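Local coordinates for TENA/THI-4 protein, Domain of Unknown Function with a Heme Oxygenase-like Fold (Shewanella denitrificans OS217, PDB 3DDE) that is of unknown function but adopts a heme oxygenase-like fold and may have oxidoreductase activity, at residues T37-Y51 and I213-Q225. Numbering follows the deposited sequence.
Sequences TKALYAIYMTETYHY and ILDDVWKEYQLFQ
Val217 and Tyr221 of helix 193-223 pack against Leu40 and Ile43 of helix 38-52 in a helix-helix contact of the all-helical, heme oxygenase-like fold. The axes of the segments 38-51 and 213-223 run roughly antiparallel, at 140°, and approach to 9.6 Å. Val217 is a knob in a hole formed by Leu40, Ile43, Tyr44 and Glu47. With CG1 anti to the backbone N (chi1 172°), the valine presses that methyl against CG2 of Ile43, 3.3 Å away, tighter than ordinary van der Waals contact; its CG2 leans on CG of Glu47.

The Tyr221 ring is bounded on several sides. Leu40 CD1 lies over one face as a CH-pi contact, 4.1 Å from the ring centroid and 21° off the normal, whereas Ile43 CD1 and Ala39 CB meet the edge. Thr37, the N-cap of helix 38-52, links the helix start to the tyrosine: its OG1 accepts a weak capping bond from Leu40 N (3.4 Å) and donates another weak one to Tyr221 OH (3.3 Å). An alanine in place of Tyr221 is likely to leave Leu40 CD1 without its aromatic face and the Thr37 hydroxyl without its acceptor.

Beyond the tyrosine, Phe224 CE2 touches Ala39 CB at 3.8 Å; at the far end, Ile213 CG2 meets Glu47 CB and its CD1 reaches Tyr51 CD2 (3.9 Å). Glu47 OE1 is instead hydrogen-bonded outside the contact, to Thr114 OG1 and Leu111 N. Phe27 of helix 26-32 touches both Leu40 and Leu214, while helix 166-189 packs on Tyr44 through Phe168 and helix 88-97 on Thr46 through Ile95.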
loop_
_atom_site.group_PDB
_atom_site.type_symbol
_atom_site.label_atom_id
_atom_site.label_comp_id
_atom_site.label_asym_id
_atom_site.label_seq_id
_atom_site.Cartn_x
_atom_site.Cartn_y
_atom_site.Cartn_z
ATOM N N THR A 37 29.327 15.967 -23.699
ATOM C CA THR A 37 29.386 17.347 -23.218
ATOM C C THR A 37 28.858 17.400 -21.784
ATOM O O THR A 37 28.305 16.415 -21.280
ATOM C CB THR A 37 28.601 18.325 -24.149
ATOM O OG1 THR A 37 27.196 18.107 -24.044
ATOM C CG2 THR A 37 29.008 18.140 -25.603
ATOM N N LYS A 38 29.043 18.540 -21.122
ATOM C CA LYS A 38 28.565 18.716 -19.750
ATOM C C LYS A 38 27.045 18.505 -19.696
ATOM O O LYS A 38 26.538 17.772 -18.839
ATOM C CB LYS A 38 28.944 20.110 -19.230
ATOM N N ALA A 39 26.336 19.123 -20.642
ATOM C CA ALA A 39 24.879 19.028 -20.740
ATOM C C ALA A 39 24.397 17.584 -20.866
ATOM O O ALA A 39 23.427 17.184 -20.215
ATOM C CB ALA A 39 24.372 19.853 -21.913
ATOM N N LEU A 40 25.063 16.805 -21.716
ATOM C CA LEU A 40 24.704 15.396 -21.898
ATOM C C LEU A 40 24.874 14.614 -20.591
ATOM O O LEU A 40 24.000 13.842 -20.204
ATOM C CB LEU A 40 25.544 14.748 -22.999
ATOM C CG LEU A 40 25.263 13.272 -23.301
ATOM C CD1 LEU A 40 23.823 13.105 -23.760
ATOM C CD2 LEU A 40 26.229 12.715 -24.340
ATOM N N TYR A 41 25.999 14.832 -19.914
ATOM C CA TYR A 41 26.287 14.140 -18.667
ATOM C C TYR A 41 25.260 14.520 -17.589
ATOM O O TYR A 41 24.777 13.659 -16.860
ATOM C CB TYR A 41 27.731 14.422 -18.251
ATOM C CG TYR A 41 28.164 13.741 -16.978
ATOM C CD1 TYR A 41 28.153 12.348 -16.871
ATOM C CD2 TYR A 41 28.622 14.481 -15.891
ATOM C CE1 TYR A 41 28.550 11.713 -15.697
ATOM C CE2 TYR A 41 29.024 13.858 -14.720
ATOM C CZ TYR A 41 28.994 12.475 -14.629
ATOM O OH TYR A 41 29.390 11.848 -13.469
ATOM N N ALA A 42 24.898 15.801 -17.530
ATOM C CA ALA A 42 23.899 16.290 -16.575
ATOM C C ALA A 42 22.513 15.679 -16.825
ATOM O O ALA A 42 21.874 15.196 -15.893
ATOM C CB ALA A 42 23.813 17.799 -16.642
ATOM N N ILE A 43 22.050 15.729 -18.071
ATOM C CA ILE A 43 20.742 15.166 -18.450
ATOM C C ILE A 43 20.641 13.719 -17.975
ATOM O O ILE A 43 19.680 13.342 -17.295
ATOM C CB ILE A 43 20.519 15.217 -19.975
ATOM C CG1 ILE A 43 20.287 16.667 -20.427
ATOM C CG2 ILE A 43 19.331 14.329 -20.380
ATOM C CD1 ILE A 43 20.318 16.876 -21.939
ATOM N N TYR A 44 21.665 12.940 -18.302
ATOM C CA TYR A 44 21.758 11.570 -17.858
ATOM C C TYR A 44 21.875 11.373 -16.329
ATOM O O TYR A 44 21.249 10.466 -15.787
ATOM C CB TYR A 44 22.911 10.858 -18.551
ATOM C CG TYR A 44 23.231 9.535 -17.899
ATOM C CD1 TYR A 44 22.514 8.373 -18.203
ATOM C CD2 TYR A 44 24.239 9.462 -16.943
ATOM C CE1 TYR A 44 22.816 7.174 -17.569
ATOM C CE2 TYR A 44 24.543 8.292 -16.311
ATOM C CZ TYR A 44 23.853 7.158 -16.626
ATOM O OH TYR A 44 24.234 6.030 -15.951
HETATM N N MSE A 45 22.689 12.178 -15.641
HETATM C CA MSE A 45 22.858 12.042 -14.178
HETATM C C MSE A 45 21.580 12.456 -13.445
HETATM O O MSE A 45 21.280 11.949 -12.350
HETATM C CB MSE A 45 24.067 12.848 -13.663
HETATM C CG MSE A 45 25.465 12.331 -14.059
HETATM SE SE MSE A 45 25.854 10.385 -13.526
HETATM C CE MSE A 45 25.394 10.521 -11.596
ATOM N N THR A 46 20.819 13.366 -14.055
ATOM C CA THR A 46 19.537 13.792 -13.495
ATOM C C THR A 46 18.563 12.625 -13.461
ATOM O O THR A 46 17.884 12.432 -12.457
ATOM C CB THR A 46 18.948 14.969 -14.284
ATOM O OG1 THR A 46 19.860 16.067 -14.215
ATOM C CG2 THR A 46 17.606 15.396 -13.730
ATOM N N GLU A 47 18.483 11.835 -14.538
ATOM C CA GLU A 47 17.574 10.683 -14.548
ATOM C C GLU A 47 18.047 9.584 -13.605
ATOM O O GLU A 47 17.232 8.861 -13.014
ATOM C CB GLU A 47 17.363 10.105 -15.952
ATOM C CG GLU A 47 16.710 11.079 -16.906
ATOM C CD GLU A 47 15.507 11.751 -16.293
ATOM O OE1 GLU A 47 14.518 11.040 -16.007
ATOM O OE2 GLU A 47 15.562 12.992 -16.089
ATOM N N THR A 48 19.359 9.444 -13.476
ATOM C CA THR A 48 19.920 8.473 -12.549
ATOM C C THR A 48 19.506 8.852 -11.139
ATOM O O THR A 48 19.137 7.987 -10.341
ATOM C CB THR A 48 21.442 8.384 -12.674
ATOM O OG1 THR A 48 21.756 7.950 -14.005
ATOM C CG2 THR A 48 22.022 7.386 -11.680
ATOM N N TYR A 49 19.546 10.154 -10.865
ATOM C CA TYR A 49 19.142 10.703 -9.576
ATOM C C TYR A 49 17.698 10.357 -9.277
ATOM O O TYR A 49 17.390 9.935 -8.159
ATOM C CB TYR A 49 19.336 12.228 -9.534
ATOM C CG TYR A 49 18.492 12.897 -8.474
ATOM C CD1 TYR A 49 18.937 13.023 -7.157
ATOM C CD2 TYR A 49 17.234 13.399 -8.795
ATOM C CE1 TYR A 49 18.132 13.628 -6.195
ATOM C CE2 TYR A 49 16.426 14.000 -7.850
ATOM C CZ TYR A 49 16.868 14.110 -6.559
ATOM O OH TYR A 49 16.019 14.712 -5.649
ATOM N N HIS A 50 16.828 10.543 -10.279
ATOM C CA HIS A 50 15.398 10.264 -10.139
ATOM C C HIS A 50 15.058 8.835 -9.760
ATOM O O HIS A 50 14.281 8.628 -8.855
ATOM C CB HIS A 50 14.627 10.658 -11.400
ATOM C CG HIS A 50 14.488 12.133 -11.574
ATOM N ND1 HIS A 50 14.035 12.956 -10.567
ATOM C CD2 HIS A 50 14.676 12.927 -12.653
ATOM C CE1 HIS A 50 13.972 14.196 -11.011
ATOM N NE2 HIS A 50 14.367 14.211 -12.271
ATOM N N TYR A 51 15.611 7.846 -10.446
ATOM C CA TYR A 51 15.289 6.467 -10.102
ATOM C C TYR A 51 16.071 5.948 -8.881
ATOM O O TYR A 51 15.553 5.165 -8.095
ATOM C CB TYR A 51 15.424 5.547 -11.313
ATOM C CG TYR A 51 16.815 5.062 -11.705
ATOM C CD1 TYR A 51 17.418 4.007 -11.021
ATOM C CD2 TYR A 51 17.453 5.563 -12.828
ATOM C CE1 TYR A 51 18.640 3.521 -11.382
ATOM C CE2 TYR A 51 18.698 5.077 -13.222
ATOM C CZ TYR A 51 19.292 4.052 -12.490
ATOM O OH TYR A 51 20.539 3.567 -12.849
ATOM N N ILE A 213 15.852 4.590 -20.832
ATOM C CA ILE A 213 16.206 5.877 -20.240
ATOM C C ILE A 213 17.261 6.574 -21.115
ATOM O O ILE A 213 17.173 7.773 -21.364
ATOM C CB ILE A 213 16.697 5.718 -18.773
ATOM C CG1 ILE A 213 15.556 5.196 -17.875
ATOM C CG2 ILE A 213 17.226 7.028 -18.229
ATOM C CD1 ILE A 213 15.935 5.033 -16.383
ATOM N N LEU A 214 18.237 5.808 -21.603
ATOM C CA LEU A 214 19.266 6.310 -22.523
ATOM C C LEU A 214 18.654 6.925 -23.802
ATOM O O LEU A 214 19.146 7.935 -24.320
ATOM C CB LEU A 214 20.204 5.172 -22.916
ATOM C CG LEU A 214 21.113 4.574 -21.843
ATOM C CD1 LEU A 214 21.838 3.316 -22.359
ATOM C CD2 LEU A 214 22.104 5.623 -21.398
ATOM N N ASP A 215 17.579 6.307 -24.295
ATOM C CA ASP A 215 16.836 6.780 -25.469
ATOM C C ASP A 215 16.117 8.101 -25.177
ATOM O O ASP A 215 16.115 9.008 -26.002
ATOM C CB ASP A 215 15.805 5.734 -25.920
ATOM C CG ASP A 215 16.429 4.390 -26.259
ATOM O OD1 ASP A 215 17.625 4.359 -26.648
ATOM O OD2 ASP A 215 15.708 3.364 -26.146
ATOM N N ASP A 216 15.480 8.205 -24.019
ATOM C CA ASP A 216 14.847 9.476 -23.622
ATOM C C ASP A 216 15.885 10.560 -23.405
ATOM O O ASP A 216 15.690 11.708 -23.817
ATOM C CB ASP A 216 14.008 9.334 -22.342
ATOM C CG ASP A 216 12.617 8.848 -22.611
ATOM O OD1 ASP A 216 12.343 8.454 -23.752
ATOM O OD2 ASP A 216 11.799 8.864 -21.678
ATOM N N VAL A 217 16.985 10.196 -22.757
ATOM C CA VAL A 217 18.082 11.160 -22.527
ATOM C C VAL A 217 18.605 11.708 -23.859
ATOM O O VAL A 217 18.807 12.920 -24.002
ATOM C CB VAL A 217 19.252 10.541 -21.704
ATOM C CG1 VAL A 217 20.460 11.495 -21.641
ATOM C CG2 VAL A 217 18.783 10.185 -20.322
ATOM N N TRP A 218 18.806 10.820 -24.835
ATOM C CA TRP A 218 19.318 11.223 -26.155
ATOM C C TRP A 218 18.326 12.134 -26.903
ATOM O O TRP A 218 18.712 13.201 -27.393
ATOM C CB TRP A 218 19.682 9.979 -26.983
ATOM C CG TRP A 218 20.361 10.266 -28.293
ATOM C CD1 TRP A 218 19.906 9.947 -29.538
ATOM C CD2 TRP A 218 21.606 10.947 -28.482
ATOM N NE1 TRP A 218 20.804 10.375 -30.495
ATOM C CE2 TRP A 218 21.853 10.997 -29.869
ATOM C CE3 TRP A 218 22.541 11.513 -27.612
ATOM C CZ2 TRP A 218 22.990 11.588 -30.405
ATOM C CZ3 TRP A 218 23.675 12.106 -28.149
ATOM C CH2 TRP A 218 23.887 12.139 -29.532
ATOM N N LYS A 219 17.057 11.732 -26.970
ATOM C CA LYS A 219 16.015 12.534 -27.628
ATOM C C LYS A 219 15.956 13.971 -27.053
ATOM O O LYS A 219 15.965 14.942 -27.805
ATOM C CB LYS A 219 14.658 11.810 -27.513
ATOM C CG LYS A 219 13.440 12.568 -28.025
ATOM N N GLU A 220 15.927 14.097 -25.723
ATOM C CA GLU A 220 15.876 15.413 -25.073
ATOM C C GLU A 220 17.159 16.210 -25.290
ATOM O O GLU A 220 17.122 17.447 -25.307
ATOM C CB GLU A 220 15.593 15.281 -23.563
ATOM C CG GLU A 220 14.214 14.727 -23.209
ATOM C CD GLU A 220 13.066 15.621 -23.648
ATOM O OE1 GLU A 220 13.255 16.841 -23.769
ATOM O OE2 GLU A 220 11.953 15.101 -23.862
ATOM N N TYR A 221 18.285 15.507 -25.425
ATOM C CA TYR A 221 19.578 16.144 -25.700
ATOM C C TYR A 221 19.617 16.762 -27.099
ATOM O O TYR A 221 20.209 17.822 -27.276
ATOM C CB TYR A 221 20.752 15.163 -25.525
ATOM C CG TYR A 221 22.113 15.759 -25.898
ATOM C CD1 TYR A 221 22.681 16.800 -25.150
ATOM C CD2 TYR A 221 22.836 15.266 -26.983
ATOM C CE1 TYR A 221 23.937 17.353 -25.497
ATOM C CE2 TYR A 221 24.077 15.801 -27.336
ATOM C CZ TYR A 221 24.622 16.839 -26.588
ATOM O OH TYR A 221 25.840 17.341 -26.959
ATOM N N GLN A 222 19.007 16.099 -28.086
ATOM C CA GLN A 222 18.949 16.608 -29.466
ATOM C C GLN A 222 18.003 17.792 -29.551
ATOM O O GLN A 222 18.347 18.821 -30.149
ATOM C CB GLN A 222 18.466 15.559 -30.458
ATOM C CG GLN A 222 19.290 14.312 -30.556
ATOM C CD GLN A 222 18.648 13.345 -31.512
ATOM O OE1 GLN A 222 18.702 13.547 -32.719
ATOM N NE2 GLN A 222 17.996 12.295 -30.975
ATOM N N LEU A 223 16.807 17.631 -28.989
ATOM C CA LEU A 223 15.823 18.720 -28.901
ATOM C C LEU A 223 16.386 19.925 -28.120
ATOM O O LEU A 223 15.955 21.063 -28.330
ATOM C CB LEU A 223 14.531 18.231 -28.224
ATOM C CG LEU A 223 13.459 17.537 -29.065
ATOM C CD1 LEU A 223 14.043 16.570 -30.086
ATOM C CD2 LEU A 223 12.446 16.831 -28.141
ATOM N N PHE A 224 17.326 19.652 -27.212
ATOM C CA PHE A 224 18.003 20.672 -26.392
ATOM C C PHE A 224 18.573 21.837 -27.241
ATOM O O PHE A 224 18.578 22.983 -26.798
ATOM C CB PHE A 224 19.056 19.975 -25.498
ATOM C CG PHE A 224 19.998 20.898 -24.782
ATOM C CD1 PHE A 224 19.549 21.735 -23.776
ATOM C CD2 PHE A 224 21.359 20.871 -25.068
ATOM C CE1 PHE A 224 20.436 22.578 -23.097
ATOM C CE2 PHE A 224 22.253 21.715 -24.396
ATOM C CZ PHE A 224 21.788 22.562 -23.411
ATOM N N GLN A 225 19.021 21.556 -28.459
ATOM C CA GLN A 225 19.467 22.635 -29.353
ATOM C C GLN A 225 18.310 23.090 -30.259
ATOM O O GLN A 225 18.160 22.590 -31.381
ATOM C CB GLN A 225 20.722 22.279 -30.176
ATOM C CG GLN A 225 20.801 20.849 -30.707
ATOM C CD GLN A 225 21.406 19.867 -29.713
ATOM O OE1 GLN A 225 21.739 20.227 -28.575
ATOM N NE2 GLN A 225 21.573 18.621 -30.151
#